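Local coordinates for XRE family transcriptional regulator (Pseudomonas putida, PDB 6F8H), which is the antitoxin GraA, a HigA-type helix-turn-helix protein that probably neutralises the toxin GraT and binds operator DNA to regulate its own operon, at residues L36-V42 and R64-L69. Sequence-based numbering, arbitrary orientation.
Sequences LARALGV and RLSICL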
loop_
_atom_site.group_PDB
_atom_site.type_symbol
_atom_site.label_atom_id
_atom_site.label_comp_id
_atom_site.label_asym_id
_atom_site.label_seq_id
_atom_site.Cartn_x
_atom_site.Cartn_y
_atom_site.Cartn_z
ATOM N N LEU A 36 -0.172 8.870 -21.923
ATOM C CA LEU A 36 -0.551 8.851 -20.505
ATOM C C LEU A 36 0.542 9.481 -19.651
ATOM O O LEU A 36 0.264 10.307 -18.766
ATOM C CB LEU A 36 -0.842 7.420 -20.037
ATOM C CG LEU A 36 -1.261 7.303 -18.583
ATOM C CD1 LEU A 36 -2.519 8.154 -18.268
ATOM C CD2 LEU A 36 -1.462 5.848 -18.211
ATOM N N ALA A 37 1.790 9.102 -19.940
ATOM C CA ALA A 37 2.962 9.621 -19.214
ATOM C C ALA A 37 3.057 11.138 -19.257
ATOM O O ALA A 37 3.307 11.776 -18.233
ATOM C CB ALA A 37 4.260 9.006 -19.771
ATOM N N ARG A 38 2.905 11.707 -20.450
ATOM C CA ARG A 38 2.946 13.159 -20.588
ATOM C C ARG A 38 1.885 13.836 -19.704
ATOM O O ARG A 38 2.176 14.829 -19.025
ATOM C CB ARG A 38 2.747 13.587 -22.039
ATOM C CG ARG A 38 2.879 15.114 -22.219
ATOM C CD ARG A 38 2.468 15.613 -23.604
ATOM N NE ARG A 38 3.030 14.782 -24.672
ATOM C CZ ARG A 38 3.062 15.128 -25.959
ATOM N NH1 ARG A 38 2.583 16.312 -26.341
ATOM N NH2 ARG A 38 3.581 14.295 -26.857
ATOM N N ALA A 39 0.663 13.295 -19.698
ATOM C CA ALA A 39 -0.405 13.900 -18.912
ATOM C C ALA A 39 -0.160 13.709 -17.411
ATOM O O ALA A 39 -0.463 14.596 -16.604
ATOM C CB ALA A 39 -1.770 13.327 -19.323
ATOM N N LEU A 40 0.399 12.559 -17.041
ATOM C CA LEU A 40 0.777 12.274 -15.652
ATOM C C LEU A 40 1.938 13.118 -15.137
ATOM O O LEU A 40 2.139 13.230 -13.924
ATOM C CB LEU A 40 1.146 10.800 -15.491
ATOM C CG LEU A 40 0.012 9.776 -15.611
ATOM C CD1 LEU A 40 0.542 8.330 -15.492
ATOM C CD2 LEU A 40 -1.045 10.057 -14.556
ATOM N N GLY A 41 2.709 13.695 -16.054
ATOM C CA GLY A 41 3.934 14.392 -15.689
ATOM C C GLY A 41 5.027 13.440 -15.207
ATOM O O GLY A 41 5.830 13.807 -14.364
ATOM N N VAL A 42 5.033 12.210 -15.717
ATOM C CA VAL A 42 6.065 11.223 -15.379
ATOM C C VAL A 42 6.745 10.705 -16.643
ATOM O O VAL A 42 6.333 11.012 -17.758
ATOM C CB VAL A 42 5.502 9.988 -14.589
ATOM C CG1 VAL A 42 4.711 10.431 -13.372
ATOM C CG2 VAL A 42 4.644 9.086 -15.501
ATOM N N ARG A 64 -1.298 11.441 -8.980
ATOM C CA ARG A 64 -1.203 11.823 -10.387
ATOM C C ARG A 64 -2.305 11.161 -11.209
ATOM O O ARG A 64 -2.971 11.821 -12.010
ATOM C CB ARG A 64 0.191 11.465 -10.951
ATOM C CG ARG A 64 1.311 12.285 -10.278
ATOM C CD ARG A 64 2.725 11.975 -10.764
ATOM N NE ARG A 64 3.687 12.891 -10.139
ATOM C CZ ARG A 64 3.967 14.111 -10.598
ATOM N NH1 ARG A 64 3.395 14.553 -11.707
ATOM N NH2 ARG A 64 4.829 14.882 -9.959
ATOM N N LEU A 65 -2.521 9.866 -10.994
ATOM C CA LEU A 65 -3.555 9.146 -11.757
ATOM C C LEU A 65 -4.968 9.686 -11.467
ATOM O O LEU A 65 -5.799 9.830 -12.376
ATOM C CB LEU A 65 -3.485 7.649 -11.445
ATOM C CG LEU A 65 -2.334 6.879 -12.121
ATOM C CD1 LEU A 65 -2.030 5.565 -11.401
ATOM C CD2 LEU A 65 -2.725 6.593 -13.540
ATOM N N SER A 66 -5.228 9.983 -10.198
ATOM C CA SER A 66 -6.537 10.473 -9.787
ATOM C C SER A 66 -6.872 11.806 -10.469
ATOM O O SER A 66 -7.997 12.022 -10.913
ATOM C CB SER A 66 -6.588 10.637 -8.273
ATOM O OG SER A 66 -5.791 11.716 -7.849
ATOM N N ILE A 67 -5.894 12.706 -10.544
ATOM C CA ILE A 67 -6.110 13.956 -11.257
ATOM C C ILE A 67 -6.274 13.693 -12.740
ATOM O O ILE A 67 -7.217 14.166 -13.366
ATOM C CB ILE A 67 -4.953 14.958 -11.039
ATOM C CG1 ILE A 67 -4.911 15.373 -9.576
ATOM C CG2 ILE A 67 -5.165 16.197 -11.887
ATOM C CD1 ILE A 67 -3.826 16.355 -9.275
ATOM N N CYS A 68 -5.360 12.904 -13.287
ATOM C CA CYS A 68 -5.293 12.692 -14.722
ATOM C C CYS A 68 -6.509 11.948 -15.267
ATOM O O CYS A 68 -7.000 12.271 -16.352
ATOM C CB CYS A 68 -4.004 11.931 -15.073
ATOM S SG CYS A 68 -3.803 11.611 -16.819
ATOM N N LEU A 69 -7.009 10.967 -14.517
ATOM C CA LEU A 69 -8.070 10.103 -15.039
ATOM C C LEU A 69 -9.403 10.253 -14.310
ATOM O O LEU A 69 -10.329 9.485 -14.573
ATOM C CB LEU A 69 -7.638 8.627 -14.986
ATOM C CG LEU A 69 -6.352 8.202 -15.691
ATOM C CD1 LEU A 69 -5.972 6.782 -15.299
ATOM C CD2 LEU A 69 -6.506 8.317 -17.204
#
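R64 NH1 reaches the carbonyl oxygen of L40 at 2.9 Å, lying in the plane of that carbonyl. The acceptor sits at the guanidinium edge, slightly tilted from its plane, and the N-H...O angle of 148° marks a moderately bent bond. This bond joins two helices of the helix-turn-helix domain: helix 33-40, which precedes the turn leading to helix 44-51, and helix 59-69. The bond falls where helix 33-40 ends in a Schellman motif, with V42 N bonded to A37 O, G41 N to R38 O, and G41 at positive phi. D60 forms a salt bridge with R64 NE, and NH1 is also hydrogen-bonded to S99 OG of the second subunit, so the guanidinium has three partners, two of them on NH1, and links the helix end to the dimer interface. The R64 chain is extended from CG to NE, which carries its CD alongside V42 CG1 (3.6 Å) as the two side chains run past each other in opposite directions.

Beyond the arginine the contact is apolar. The short helical segments cross at 106° with their axes 9.9 Å apart, and L40 fills the interval: its CD2 presses on C68 CB at 3.5 Å and also meets L65 CD2 at 4.0 Å. L36 and L69 cross nearly at right angles through their methyls, next to L21 of helix 17-29. With SG anti to the backbone N (chi1 -180°), C68 directs its sulfur at helix 33-40, where SG lies 3.7 Å from A39 CB.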